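Local coordinates for protein neurotoxin (Clostridium botulinum, PDB 1ZB7) that acts in the host cytosol as a zinc endopeptidase of the M27 family, cleaving synaptobrevins and cutting VAMP2 at a single Ala-Ala bond, at residues Lys6-Asn11 and Phe37-Arg42; Asp12-Asp17 and Tyr33-Arg38; Ile116-Asn121 and Gln321-Lys326; Val136-Lys141 and Lys152-Asn157. All coordinates share one frame; numbering follows the deposited sequence.

Contact 1: residues Lys6-Asn11 and Phe37-Arg42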
loop_
_atom_site.group_PDB
_atom_site.type_symbol
_atom_site.label_atom_id
_atom_site.label_comp_id
_atom_site.label_asym_id
_atom_site.label_seq_id
_atom_site.Cartn_x
_atom_site.Cartn_y
_atom_site.Cartn_z
ATOM N N LYS A 6 28.198 19.774 -19.064
ATOM C CA LYS A 6 29.525 20.282 -18.854
ATOM C C LYS A 6 30.261 19.597 -17.690
ATOM O O LYS A 6 29.674 19.345 -16.668
ATOM C CB LYS A 6 29.481 21.804 -18.644
ATOM C CG LYS A 6 30.846 22.421 -18.759
ATOM C CD LYS A 6 30.792 23.878 -18.910
ATOM C CE LYS A 6 32.233 24.396 -18.610
ATOM N NZ LYS A 6 32.275 25.848 -18.963
ATOM N N ASN A 7 31.541 19.282 -17.901
ATOM C CA ASN A 7 32.476 18.795 -16.912
ATOM C C ASN A 7 33.091 19.907 -16.101
ATOM O O ASN A 7 33.421 20.870 -16.618
ATOM C CB ASN A 7 33.656 18.041 -17.597
ATOM C CG ASN A 7 33.225 16.764 -18.393
ATOM O OD1 ASN A 7 32.423 15.890 -17.941
ATOM N ND2 ASN A 7 33.829 16.628 -19.577
ATOM N N PHE A 8 33.335 19.692 -14.833
ATOM C CA PHE A 8 33.884 20.668 -13.896
ATOM C C PHE A 8 34.713 19.938 -12.886
ATOM O O PHE A 8 34.469 18.740 -12.616
ATOM C CB PHE A 8 32.788 21.326 -13.067
ATOM C CG PHE A 8 31.894 22.284 -13.863
ATOM C CD1 PHE A 8 32.355 23.533 -14.248
ATOM C CD2 PHE A 8 30.605 21.951 -14.147
ATOM C CE1 PHE A 8 31.531 24.413 -14.938
ATOM C CE2 PHE A 8 29.805 22.841 -14.844
ATOM C CZ PHE A 8 30.238 24.033 -15.187
ATOM N N ASN A 9 35.677 20.663 -12.321
ATOM C CA ASN A 9 36.369 20.272 -11.095
ATOM C C ASN A 9 35.877 21.189 -10.031
ATOM O O ASN A 9 35.651 22.305 -10.338
ATOM C CB ASN A 9 37.902 20.419 -11.255
ATOM C CG ASN A 9 38.436 19.667 -12.484
ATOM O OD1 ASN A 9 38.506 18.414 -12.435
ATOM N ND2 ASN A 9 38.778 20.409 -13.610
ATOM N N TYR A 10 35.705 20.717 -8.797
ATOM C CA TYR A 10 35.343 21.550 -7.692
ATOM C C TYR A 10 36.169 22.801 -7.538
ATOM O O TYR A 10 35.633 23.850 -7.221
ATOM C CB TYR A 10 35.332 20.830 -6.361
ATOM C CG TYR A 10 34.674 21.709 -5.307
ATOM C CD1 TYR A 10 33.295 21.873 -5.294
ATOM C CD2 TYR A 10 35.407 22.421 -4.381
ATOM C CE1 TYR A 10 32.693 22.662 -4.386
ATOM C CE2 TYR A 10 34.771 23.224 -3.438
ATOM C CZ TYR A 10 33.415 23.326 -3.451
ATOM O OH TYR A 10 32.719 24.083 -2.531
ATOM N N ASN A 11 37.458 22.698 -7.808
ATOM C CA ASN A 11 38.383 23.828 -7.635
ATOM C C ASN A 11 38.541 24.761 -8.797
ATOM O O ASN A 11 39.243 25.760 -8.692
ATOM C CB ASN A 11 39.753 23.319 -7.132
ATOM C CG ASN A 11 40.569 22.548 -8.222
ATOM O OD1 ASN A 11 40.141 22.343 -9.391
ATOM N ND2 ASN A 11 41.738 22.095 -7.810
ATOM N N PHE A 37 27.608 25.006 -9.692
ATOM C CA PHE A 37 28.131 24.587 -11.027
ATOM C C PHE A 37 26.934 24.305 -11.958
ATOM O O PHE A 37 26.034 23.491 -11.651
ATOM C CB PHE A 37 29.013 23.366 -10.947
ATOM C CG PHE A 37 30.133 23.498 -9.982
ATOM C CD1 PHE A 37 31.426 23.806 -10.424
ATOM C CD2 PHE A 37 29.900 23.412 -8.635
ATOM C CE1 PHE A 37 32.479 23.964 -9.544
ATOM C CE2 PHE A 37 30.961 23.564 -7.708
ATOM C CZ PHE A 37 32.267 23.849 -8.201
ATOM N N ARG A 38 26.905 25.036 -13.061
ATOM C CA ARG A 38 25.853 24.867 -14.017
ATOM C C ARG A 38 26.314 23.855 -15.042
ATOM O O ARG A 38 27.026 24.190 -16.033
ATOM C CB ARG A 38 25.440 26.186 -14.672
ATOM C CG ARG A 38 24.085 26.126 -15.448
ATOM C CD ARG A 38 23.674 27.383 -16.270
ATOM N NE ARG A 38 24.597 27.604 -17.372
ATOM C CZ ARG A 38 25.380 28.677 -17.548
ATOM N NH1 ARG A 38 25.358 29.681 -16.692
ATOM N NH2 ARG A 38 26.241 28.730 -18.574
ATOM N N ILE A 39 25.852 22.646 -14.823
ATOM C CA ILE A 39 26.183 21.547 -15.691
ATOM C C ILE A 39 25.346 21.414 -16.992
ATOM O O ILE A 39 25.792 20.839 -18.008
ATOM C CB ILE A 39 26.124 20.214 -14.877
ATOM C CG1 ILE A 39 24.716 20.028 -14.261
ATOM C CG2 ILE A 39 27.186 20.221 -13.830
ATOM C CD1 ILE A 39 24.348 18.603 -14.179
ATOM N N ILE A 40 24.125 21.929 -16.917
ATOM C CA ILE A 40 23.144 21.949 -17.990
ATOM C C ILE A 40 22.489 23.287 -17.813
ATOM O O ILE A 40 22.412 23.791 -16.705
ATOM C CB ILE A 40 22.060 20.795 -17.854
ATOM C CG1 ILE A 40 22.686 19.417 -18.020
ATOM C CG2 ILE A 40 20.972 20.904 -19.000
ATOM C CD1 ILE A 40 21.947 18.163 -17.329
ATOM N N ASP A 41 22.057 23.921 -18.908
ATOM C CA ASP A 41 21.182 25.101 -18.752
ATOM C C ASP A 41 20.021 24.940 -17.721
ATOM O O ASP A 41 19.271 23.972 -17.744
ATOM C CB ASP A 41 20.677 25.576 -20.092
ATOM C CG ASP A 41 21.872 26.138 -20.963
ATOM O OD1 ASP A 41 22.433 27.321 -20.695
ATOM O OD2 ASP A 41 22.267 25.321 -21.838
ATOM N N ARG A 42 19.977 25.901 -16.820
ATOM C CA ARG A 42 18.996 26.017 -15.796
ATOM C C ARG A 42 19.078 24.974 -14.646
ATOM O O ARG A 42 18.274 25.010 -13.770
ATOM C CB ARG A 42 17.615 26.090 -16.468
ATOM C CG ARG A 42 17.585 27.408 -17.302
ATOM C CD ARG A 42 16.237 27.900 -17.455
ATOM N NE ARG A 42 16.142 29.347 -17.247
ATOM C CZ ARG A 42 15.425 29.998 -16.299
ATOM N NH1 ARG A 42 14.682 29.428 -15.260
ATOM N NH2 ARG A 42 15.464 31.305 -16.407
#

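Contact 2: residues Asp12-Asp17 and Tyr33-Arg38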
loop_
_atom_site.group_PDB
_atom_site.type_symbol
_atom_site.label_atom_id
_atom_site.label_comp_id
_atom_site.label_asym_id
_atom_site.label_seq_id
_atom_site.Cartn_x
_atom_site.Cartn_y
_atom_site.Cartn_z
ATOM N N ASP A 12 37.835 24.481 -9.888
ATOM C CA ASP A 12 37.771 25.375 -11.018
ATOM C C ASP A 12 37.296 26.732 -10.441
ATOM O O ASP A 12 36.338 26.749 -9.645
ATOM C CB ASP A 12 36.727 24.905 -12.032
ATOM C CG ASP A 12 37.174 23.703 -12.946
ATOM O OD1 ASP A 12 38.363 23.242 -12.961
ATOM O OD2 ASP A 12 36.244 23.197 -13.636
ATOM N N PRO A 13 37.958 27.864 -10.808
ATOM C CA PRO A 13 37.550 29.164 -10.224
ATOM C C PRO A 13 36.156 29.723 -10.611
ATOM O O PRO A 13 35.589 29.484 -11.706
ATOM C CB PRO A 13 38.664 30.126 -10.629
ATOM C CG PRO A 13 39.457 29.454 -11.677
ATOM C CD PRO A 13 39.142 27.994 -11.690
ATOM N N ILE A 14 35.625 30.452 -9.639
ATOM C CA ILE A 14 34.424 31.238 -9.801
ATOM C C ILE A 14 34.586 32.035 -11.093
ATOM O O ILE A 14 35.585 32.718 -11.258
ATOM C CB ILE A 14 34.273 32.194 -8.576
ATOM C CG1 ILE A 14 34.049 31.439 -7.250
ATOM C CG2 ILE A 14 33.188 33.128 -8.766
ATOM C CD1 ILE A 14 32.625 30.798 -7.174
ATOM N N ASN A 15 33.608 31.982 -12.003
ATOM C CA ASN A 15 33.694 32.846 -13.161
ATOM C C ASN A 15 32.445 33.753 -13.360
ATOM O O ASN A 15 32.433 34.510 -14.294
ATOM C CB ASN A 15 33.981 32.012 -14.451
ATOM C CG ASN A 15 33.009 30.855 -14.618
ATOM O OD1 ASN A 15 31.785 31.021 -14.495
ATOM N ND2 ASN A 15 33.522 29.714 -14.941
ATOM N N ASN A 16 31.430 33.613 -12.467
ATOM C CA ASN A 16 30.213 34.418 -12.409
ATOM C C ASN A 16 29.239 34.067 -13.468
ATOM O O ASN A 16 28.275 34.744 -13.623
ATOM C CB ASN A 16 30.526 35.906 -12.477
ATOM C CG ASN A 16 31.358 36.378 -11.321
ATOM O OD1 ASN A 16 31.098 36.029 -10.180
ATOM N ND2 ASN A 16 32.376 37.107 -11.604
ATOM N N ASP A 17 29.513 33.020 -14.234
ATOM C CA ASP A 17 28.678 32.565 -15.314
ATOM C C ASP A 17 28.154 31.165 -14.932
ATOM O O ASP A 17 26.989 31.000 -14.489
ATOM C CB ASP A 17 29.491 32.520 -16.619
ATOM C CG ASP A 17 28.682 31.904 -17.813
ATOM O OD1 ASP A 17 27.473 31.600 -17.719
ATOM O OD2 ASP A 17 29.283 31.640 -18.839
ATOM N N TYR A 33 26.071 31.970 1.251
ATOM C CA TYR A 33 26.346 31.690 -0.155
ATOM C C TYR A 33 27.246 30.487 -0.381
ATOM O O TYR A 33 28.234 30.305 0.295
ATOM C CB TYR A 33 27.010 32.906 -0.827
ATOM C CG TYR A 33 26.070 34.042 -1.122
ATOM C CD1 TYR A 33 25.555 34.218 -2.405
ATOM C CD2 TYR A 33 25.675 34.912 -0.119
ATOM C CE1 TYR A 33 24.741 35.225 -2.701
ATOM C CE2 TYR A 33 24.821 35.949 -0.401
ATOM C CZ TYR A 33 24.342 36.095 -1.693
ATOM O OH TYR A 33 23.477 37.106 -2.015
ATOM N N TYR A 34 26.941 29.745 -1.437
ATOM C CA TYR A 34 27.569 28.498 -1.786
ATOM C C TYR A 34 28.072 28.483 -3.212
ATOM O O TYR A 34 27.475 29.099 -4.095
ATOM C CB TYR A 34 26.537 27.357 -1.693
ATOM C CG TYR A 34 25.810 27.241 -0.383
ATOM C CD1 TYR A 34 26.428 26.659 0.738
ATOM C CD2 TYR A 34 24.498 27.667 -0.262
ATOM C CE1 TYR A 34 25.766 26.557 1.917
ATOM C CE2 TYR A 34 23.818 27.567 0.927
ATOM C CZ TYR A 34 24.453 27.005 2.010
ATOM O OH TYR A 34 23.745 26.883 3.192
ATOM N N LYS A 35 29.092 27.673 -3.451
ATOM C CA LYS A 35 29.744 27.533 -4.751
ATOM C C LYS A 35 28.919 26.545 -5.556
ATOM O O LYS A 35 28.620 25.490 -5.086
ATOM C CB LYS A 35 31.222 27.180 -4.608
ATOM C CG LYS A 35 31.924 26.926 -5.945
ATOM C CD LYS A 35 33.437 26.844 -5.839
ATOM C CE LYS A 35 34.075 26.898 -7.174
ATOM N NZ LYS A 35 35.508 26.761 -7.135
ATOM N N ALA A 36 28.404 26.980 -6.719
ATOM C CA ALA A 36 27.509 26.183 -7.558
ATOM C C ALA A 36 27.982 26.092 -9.027
ATOM O O ALA A 36 28.717 26.923 -9.485
ATOM C CB ALA A 36 25.951 26.730 -7.413
ATOM N N PHE A 37 27.608 25.006 -9.692
ATOM C CA PHE A 37 28.131 24.587 -11.027
ATOM C C PHE A 37 26.934 24.305 -11.958
ATOM O O PHE A 37 26.034 23.491 -11.651
ATOM C CB PHE A 37 29.013 23.366 -10.947
ATOM C CG PHE A 37 30.133 23.498 -9.982
ATOM C CD1 PHE A 37 31.426 23.806 -10.424
ATOM C CD2 PHE A 37 29.900 23.412 -8.635
ATOM C CE1 PHE A 37 32.479 23.964 -9.544
ATOM C CE2 PHE A 37 30.961 23.564 -7.708
ATOM C CZ PHE A 37 32.267 23.849 -8.201
ATOM N N ARG A 38 26.905 25.036 -13.061
ATOM C CA ARG A 38 25.853 24.867 -14.017
ATOM C C ARG A 38 26.314 23.855 -15.042
ATOM O O ARG A 38 27.026 24.190 -16.033
ATOM C CB ARG A 38 25.440 26.186 -14.672
ATOM C CG ARG A 38 24.085 26.126 -15.448
ATOM C CD ARG A 38 23.674 27.383 -16.270
ATOM N NE ARG A 38 24.597 27.604 -17.372
ATOM C CZ ARG A 38 25.380 28.677 -17.548
ATOM N NH1 ARG A 38 25.358 29.681 -16.692
ATOM N NH2 ARG A 38 26.241 28.730 -18.574
#

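Contact 3: residues Ile116-Asn121 and Gln321-Lys326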
loop_
_atom_site.group_PDB
_atom_site.type_symbol
_atom_site.label_atom_id
_atom_site.label_comp_id
_atom_site.label_asym_id
_atom_site.label_seq_id
_atom_site.Cartn_x
_atom_site.Cartn_y
_atom_site.Cartn_z
ATOM N N ILE A 116 10.634 26.423 -17.729
ATOM C CA ILE A 116 10.837 27.609 -16.910
ATOM C C ILE A 116 9.582 27.888 -16.110
ATOM O O ILE A 116 8.500 27.861 -16.657
ATOM C CB ILE A 116 11.282 28.742 -17.860
ATOM C CG1 ILE A 116 12.758 28.674 -18.065
ATOM C CG2 ILE A 116 10.890 30.153 -17.487
ATOM C CD1 ILE A 116 13.019 27.935 -19.271
ATOM N N PRO A 117 9.718 28.105 -14.811
ATOM C CA PRO A 117 8.590 28.586 -14.008
ATOM C C PRO A 117 8.000 29.892 -14.574
ATOM O O PRO A 117 8.705 30.704 -15.210
ATOM C CB PRO A 117 9.178 28.797 -12.595
ATOM C CG PRO A 117 10.621 28.360 -12.709
ATOM C CD PRO A 117 10.938 27.867 -14.025
ATOM N N TYR A 118 6.681 30.027 -14.434
ATOM C CA TYR A 118 6.000 31.241 -14.710
ATOM C C TYR A 118 6.553 32.359 -13.830
ATOM O O TYR A 118 6.851 32.176 -12.641
ATOM C CB TYR A 118 4.497 31.024 -14.538
ATOM C CG TYR A 118 3.631 32.189 -15.031
ATOM C CD1 TYR A 118 3.197 32.224 -16.356
ATOM C CD2 TYR A 118 3.283 33.243 -14.185
ATOM C CE1 TYR A 118 2.389 33.312 -16.844
ATOM C CE2 TYR A 118 2.474 34.347 -14.678
ATOM C CZ TYR A 118 2.057 34.353 -16.015
ATOM O OH TYR A 118 1.337 35.379 -16.564
ATOM N N LEU A 119 6.730 33.540 -14.430
ATOM C CA LEU A 119 7.075 34.793 -13.697
ATOM C C LEU A 119 5.935 35.350 -12.827
ATOM O O LEU A 119 5.352 36.372 -13.109
ATOM C CB LEU A 119 7.605 35.832 -14.669
ATOM C CG LEU A 119 8.673 35.384 -15.641
ATOM C CD1 LEU A 119 9.163 36.506 -16.428
ATOM C CD2 LEU A 119 9.911 34.685 -14.935
ATOM N N GLY A 120 5.612 34.649 -11.758
ATOM C CA GLY A 120 4.579 35.075 -10.843
ATOM C C GLY A 120 4.022 33.917 -10.048
ATOM O O GLY A 120 4.484 32.818 -10.140
ATOM N N ASN A 121 2.965 34.175 -9.291
ATOM C CA ASN A 121 2.271 33.182 -8.454
ATOM C C ASN A 121 0.943 33.803 -8.109
ATOM O O ASN A 121 0.683 34.869 -8.544
ATOM C CB ASN A 121 3.040 32.795 -7.185
ATOM C CG ASN A 121 3.523 33.984 -6.375
ATOM O OD1 ASN A 121 2.751 34.827 -5.981
ATOM N ND2 ASN A 121 4.802 33.992 -6.049
ATOM N N GLN A 321 6.220 33.880 -25.482
ATOM C CA GLN A 321 6.620 32.808 -26.405
ATOM C C GLN A 321 7.215 31.495 -25.752
ATOM O O GLN A 321 6.944 30.369 -26.141
ATOM C CB GLN A 321 7.570 33.379 -27.423
ATOM C CG GLN A 321 8.011 32.350 -28.456
ATOM C CD GLN A 321 6.939 31.939 -29.495
ATOM O OE1 GLN A 321 6.422 32.788 -30.263
ATOM N NE2 GLN A 321 6.660 30.620 -29.569
ATOM N N ILE A 322 8.068 31.698 -24.799
ATOM C CA ILE A 322 8.553 30.671 -23.953
ATOM C C ILE A 322 7.396 29.846 -23.297
ATOM O O ILE A 322 7.380 28.599 -23.355
ATOM C CB ILE A 322 9.476 31.301 -22.889
ATOM C CG1 ILE A 322 10.786 31.747 -23.539
ATOM C CG2 ILE A 322 9.798 30.331 -21.797
ATOM C CD1 ILE A 322 11.759 32.426 -22.515
ATOM N N TYR A 323 6.440 30.536 -22.686
ATOM C CA TYR A 323 5.315 29.862 -22.041
ATOM C C TYR A 323 4.388 29.197 -23.040
ATOM O O TYR A 323 3.894 28.109 -22.780
ATOM C CB TYR A 323 4.566 30.810 -21.070
ATOM C CG TYR A 323 5.468 31.245 -19.941
ATOM C CD1 TYR A 323 6.244 30.295 -19.221
ATOM C CD2 TYR A 323 5.645 32.607 -19.637
ATOM C CE1 TYR A 323 7.068 30.684 -18.325
ATOM C CE2 TYR A 323 6.480 32.977 -18.625
ATOM C CZ TYR A 323 7.193 32.031 -18.004
ATOM O OH TYR A 323 8.114 32.371 -17.084
ATOM N N LYS A 324 4.109 29.840 -24.160
ATOM C CA LYS A 324 3.399 29.183 -25.260
ATOM C C LYS A 324 4.060 27.826 -25.632
ATOM O O LYS A 324 3.398 26.828 -25.731
ATOM C CB LYS A 324 3.335 30.113 -26.444
ATOM C CG LYS A 324 2.579 29.537 -27.669
ATOM C CD LYS A 324 2.952 30.286 -28.924
ATOM C CE LYS A 324 2.266 29.640 -30.128
ATOM N NZ LYS A 324 2.151 30.602 -31.289
ATOM N N ASN A 325 5.377 27.827 -25.808
ATOM C CA ASN A 325 6.170 26.630 -26.054
ATOM C C ASN A 325 6.137 25.654 -24.900
ATOM O O ASN A 325 5.894 24.464 -25.123
ATOM C CB ASN A 325 7.650 26.937 -26.371
ATOM C CG ASN A 325 7.878 27.928 -27.654
ATOM O OD1 ASN A 325 6.964 28.274 -28.421
ATOM N ND2 ASN A 325 9.174 28.363 -27.832
ATOM N N LYS A 326 6.358 26.109 -23.666
ATOM C CA LYS A 326 6.283 25.200 -22.488
ATOM C C LYS A 326 4.935 24.488 -22.332
ATOM O O LYS A 326 4.900 23.248 -22.130
ATOM C CB LYS A 326 6.658 25.933 -21.183
ATOM C CG LYS A 326 6.294 25.270 -19.859
ATOM C CD LYS A 326 6.783 26.031 -18.657
ATOM C CE LYS A 326 6.226 25.450 -17.322
ATOM N NZ LYS A 326 6.366 26.390 -16.213
#

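Contact 4: residues Val136-Lys141 and Lys152-Asn157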
loop_
_atom_site.group_PDB
_atom_site.type_symbol
_atom_site.label_atom_id
_atom_site.label_comp_id
_atom_site.label_asym_id
_atom_site.label_seq_id
_atom_site.Cartn_x
_atom_site.Cartn_y
_atom_site.Cartn_z
ATOM N N VAL A 136 10.641 31.876 -8.364
ATOM C CA VAL A 136 11.284 32.118 -9.621
ATOM C C VAL A 136 12.840 32.321 -9.530
ATOM O O VAL A 136 13.585 31.710 -10.314
ATOM C CB VAL A 136 10.622 33.312 -10.407
ATOM C CG1 VAL A 136 11.482 33.683 -11.608
ATOM C CG2 VAL A 136 9.200 32.953 -10.917
ATOM N N SER A 137 13.245 33.210 -8.623
ATOM C CA SER A 137 14.583 33.817 -8.500
ATOM C C SER A 137 15.270 33.585 -7.121
ATOM O O SER A 137 14.631 33.609 -6.062
ATOM C CB SER A 137 14.567 35.332 -8.726
ATOM O OG SER A 137 14.206 35.693 -10.101
ATOM N N ILE A 138 16.578 33.347 -7.198
ATOM C CA ILE A 138 17.530 33.340 -6.076
ATOM C C ILE A 138 18.549 34.450 -6.254
ATOM O O ILE A 138 18.604 35.120 -7.280
ATOM C CB ILE A 138 18.269 31.958 -5.972
ATOM C CG1 ILE A 138 19.096 31.601 -7.227
ATOM C CG2 ILE A 138 17.226 30.882 -5.774
ATOM C CD1 ILE A 138 20.069 30.392 -6.986
ATOM N N ASN A 139 19.353 34.659 -5.226
ATOM C CA ASN A 139 20.448 35.629 -5.259
ATOM C C ASN A 139 21.723 34.952 -5.768
ATOM O O ASN A 139 22.115 33.872 -5.313
ATOM C CB ASN A 139 20.802 36.119 -3.889
ATOM C CG ASN A 139 19.723 36.979 -3.231
ATOM O OD1 ASN A 139 19.138 37.850 -3.829
ATOM N ND2 ASN A 139 19.532 36.747 -1.916
ATOM N N LYS A 140 22.372 35.641 -6.669
ATOM C CA LYS A 140 23.691 35.334 -7.173
ATOM C C LYS A 140 24.629 36.503 -6.824
ATOM O O LYS A 140 24.282 37.691 -6.919
ATOM C CB LYS A 140 23.568 35.167 -8.700
ATOM C CG LYS A 140 24.830 35.470 -9.559
ATOM C CD LYS A 140 24.476 35.290 -11.093
ATOM C CE LYS A 140 25.741 35.099 -11.919
ATOM N NZ LYS A 140 25.499 35.504 -13.371
ATOM N N LYS A 141 25.857 36.183 -6.484
ATOM C CA LYS A 141 26.818 37.195 -6.120
ATOM C C LYS A 141 27.876 37.232 -7.192
ATOM O O LYS A 141 28.590 36.235 -7.364
ATOM C CB LYS A 141 27.431 36.830 -4.789
ATOM C CG LYS A 141 27.949 37.945 -4.024
ATOM C CD LYS A 141 28.721 37.453 -2.818
ATOM C CE LYS A 141 27.928 37.507 -1.521
ATOM N NZ LYS A 141 28.923 37.413 -0.414
ATOM N N LYS A 152 22.649 39.989 -7.594
ATOM C CA LYS A 152 21.794 40.008 -8.800
ATOM C C LYS A 152 20.812 38.818 -8.718
ATOM O O LYS A 152 21.108 37.778 -8.122
ATOM C CB LYS A 152 22.715 39.957 -10.041
ATOM C CG LYS A 152 23.341 41.368 -10.373
ATOM C CD LYS A 152 22.885 41.919 -11.776
ATOM C CE LYS A 152 22.765 43.434 -11.877
ATOM N NZ LYS A 152 24.018 44.102 -12.430
ATOM N N GLY A 153 19.631 38.988 -9.237
ATOM C CA GLY A 153 18.643 37.932 -9.312
ATOM C C GLY A 153 19.047 36.860 -10.328
ATOM O O GLY A 153 19.807 37.144 -11.212
ATOM N N LEU A 154 18.632 35.604 -10.128
ATOM C CA LEU A 154 19.013 34.532 -11.012
ATOM C C LEU A 154 17.924 33.546 -11.052
ATOM O O LEU A 154 17.561 32.991 -10.022
ATOM C CB LEU A 154 20.332 33.793 -10.573
ATOM C CG LEU A 154 20.719 32.549 -11.431
ATOM C CD1 LEU A 154 21.141 32.946 -12.849
ATOM C CD2 LEU A 154 21.824 31.723 -10.824
ATOM N N MET A 155 17.481 33.251 -12.271
ATOM C CA MET A 155 16.420 32.317 -12.498
ATOM C C MET A 155 17.005 30.924 -12.821
ATOM O O MET A 155 17.935 30.808 -13.615
ATOM C CB MET A 155 15.563 32.838 -13.612
ATOM C CG MET A 155 14.822 34.185 -13.284
ATOM S SD MET A 155 14.035 34.973 -14.744
ATOM C CE MET A 155 13.506 33.396 -15.605
ATOM N N THR A 156 16.472 29.876 -12.182
ATOM C CA THR A 156 16.929 28.553 -12.367
ATOM C C THR A 156 15.714 27.632 -12.458
ATOM O O THR A 156 14.667 27.975 -11.940
ATOM C CB THR A 156 17.823 28.080 -11.099
ATOM O OG1 THR A 156 17.025 27.948 -9.919
ATOM C CG2 THR A 156 18.888 29.061 -10.755
ATOM N N ASN A 157 15.873 26.421 -12.998
ATOM C CA ASN A 157 14.803 25.396 -12.947
ATOM C C ASN A 157 14.999 24.349 -11.813
ATOM O O ASN A 157 14.047 23.938 -11.163
ATOM C CB ASN A 157 14.674 24.698 -14.312
ATOM C CG ASN A 157 14.106 25.597 -15.388
ATOM O OD1 ASN A 157 13.946 26.823 -15.218
ATOM N ND2 ASN A 157 13.745 24.991 -16.481
HETATM O O HOH W 1 16.084 30.766 -9.333
HETATM O O HOH W 2 13.022 30.365 -12.425
#

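Contact 1: residues Lys6-Asn11 and Phe37-Arg42
Phe8 and Phe37 meet because each sets its CG beside its own backbone N (chi1 -70° and -54°), which turns the two benzyl groups toward each other and lets them slide past in opposite directions. With Tyr10 they form an aromatic cluster, joining the N-terminal loop to the end of strand 34-38 in the light chain's mixed sheet. The Phe8-Phe37 pair is edge-to-face: the edge of Phe37 points at the face of Phe8, with ring planes at 61°. Phe37 CD1 comes to 3.8 Å from Phe8 CG, and Phe37 CB makes a CH-pi contact over the same ring. The aliphatic chain of Lys6 lies on the opposite face through its CG, so Phe8 is held between a lysine methylene and a phenylalanine; the charged end of Lys6 goes on to a salt bridge with Asp18. Ile39 CG2 closes on the rim of Phe8, 3.8 Å from CE2. The Tyr10 and Phe37 side chains run at about a right angle, Tyr10 CD1 3.7 Å from Phe37 CZ, yet their rings meet obliquely, neither stacked nor edge-to-face. Phenylalanines suit this place, where Phe8 and Phe37 both pack on Ile19. The loop is also tied down by its backbone: Lys6 N donates to Ile39 O at 2.8 Å, in a nearly straight bond.

Contact 2: residues Asp12-Asp17 and Tyr33-Arg38
Lys35 reaches from strand 34-38 to the loop 12-17 with its whole chain extended, CG lying anti to the backbone N (chi1 176°). From CB, which heads for the loop, the first methylene to touch is CG, 4.1 Å from Ile14 CD1. CD carries the chain onward, and CE passes 3.4 Å from Asp12 O. At the tip, NZ donates to Asp12 O over 2.6 Å, approaching 32° out of the carbonyl plane, and gives a further hydrogen bond to Tyr10 O. Lysine suits the position: its methylenes pack on isoleucine while the ammonium bridges two loop carbonyls.

Facing the other end of the loop, Arg38 of the strand bends at chi3 (66°) and offers NH1 and NH2 end-on to a single oxygen, Asp17 OD1, at 3.0 Å from NH1 and 3.2 Å from NH2. This oxygen lies in the guanidinium plane. Both N-H groups converge on OD1 alone, reaching it from one face of the carboxylate, so the salt bridge is not the two-oxygen kind. Asp17 N in turn donates to Asn15 OD1 at 3.0 Å, which helps set the aspartate's backbone. That bond defines an Asx turn, here leading the surface loop into strand 19-23, the antiparallel neighbour of strand 34-38.

Contact 3: residues Ile116-Asn121 and Gln321-Lys326
The Tyr323 side chain leaves helix 316-327 and crosses Ile116, Tyr118 and Leu119 at about right angles, driving its hydroxyl into the bend of the loop 116-121. Its ring meets Tyr118 obliquely, planes 34° apart, with Tyr118 CD1 4.0 Å above one face and offset toward the rim. Ile116 CG2 packs 3.9 Å from Tyr323 CE1, and Leu119 CG lies 3.4 Å from the hydroxyl oxygen. At the tip, Tyr323 OH donates to Pro117 O over 2.6 Å and receives a weak bond from the N of Leu119, the residue at the centre of an inverse gamma turn. Tyrosine fits because it combines a flat apolar wall with a polar end. Lys326, CG anti to its N (chi1 165°) and extended beyond, has the length to carry a donor from the helix to the loop: NZ donates over 2.6 Å to Ile116 O from above the carbonyl plane, and also to Leu239 O at the end of helix 224-239. In this buried setting two successive loop carbonyls thus each have a side-chain donor from the helix, and the ammonium charge is probably eased by carbonyl dipoles.

Contact 4: residues Val136-Lys141 and Lys152-Asn157
Strands 137-142 and 150-155 form an antiparallel beta hairpin at one margin of the mixed sheet, and 150-155 is its outermost strand within the chain. Ile138 and Leu154 make a hydrogen-bonded pair: Ile138 N donates to Leu154 O at 3.0 Å, while the return bond from Leu154 N is weak and bent. Lys140 and Lys152 form a second such pair, with both bonds 2.9 Å between N and O and nearly straight. Between them Gly153 faces Asn139.

Ile138 and Leu154 lie side by side on one face and point the same way, CG1 of Ile138 4.2 Å from Leu154 CB. Leu154 packs on Ile20 and Trp44 and Ile138 on Met22, which suits branched apolar side chains. Lys140 CB joins them, 4.0 Å from Leu154 CB, though its ammonium continues to Asn16 O. At the end of the hairpin Met155 CG packs 3.8 Å from Val136 CG1, the two side chains alongside.

Before Ile138, and beyond Leu154 on the partner strand, two waters link the chains. One donates to Val136 O and Leu154 O and accepts from Thr156 OG1 (chi1 68°). The second donates to Val136 O, 2.6 Å away, and to Thr156 O. The waters thus extend the link past the direct bonds, and Leu154 O takes a second donor besides Ile138 N.

How the contacts relate
From the N terminus, the loop leading into strand 19-23 folds back twice onto strand 34-38: contact 1 closes the wider loop and contact 2 a narrower one ending on the same strand, with Phe37 and Arg38 in both. Further along, residues 116-121 wait some 200 residues for helix 316-327 in contact 3, and the hairpin of contact 4 lies wholly inside that long loop. Contacts 1, 2 and 4 reach the same mixed sheet. Asn16 and Tyr33 bring contact 2 against the hairpin, whereas Arg42 of contact 1 touches both Asn157 and Ile116. Tyr118 and Leu119 pack on Val136, so the loop held by helix 316-327 also meets the start of the hairpin.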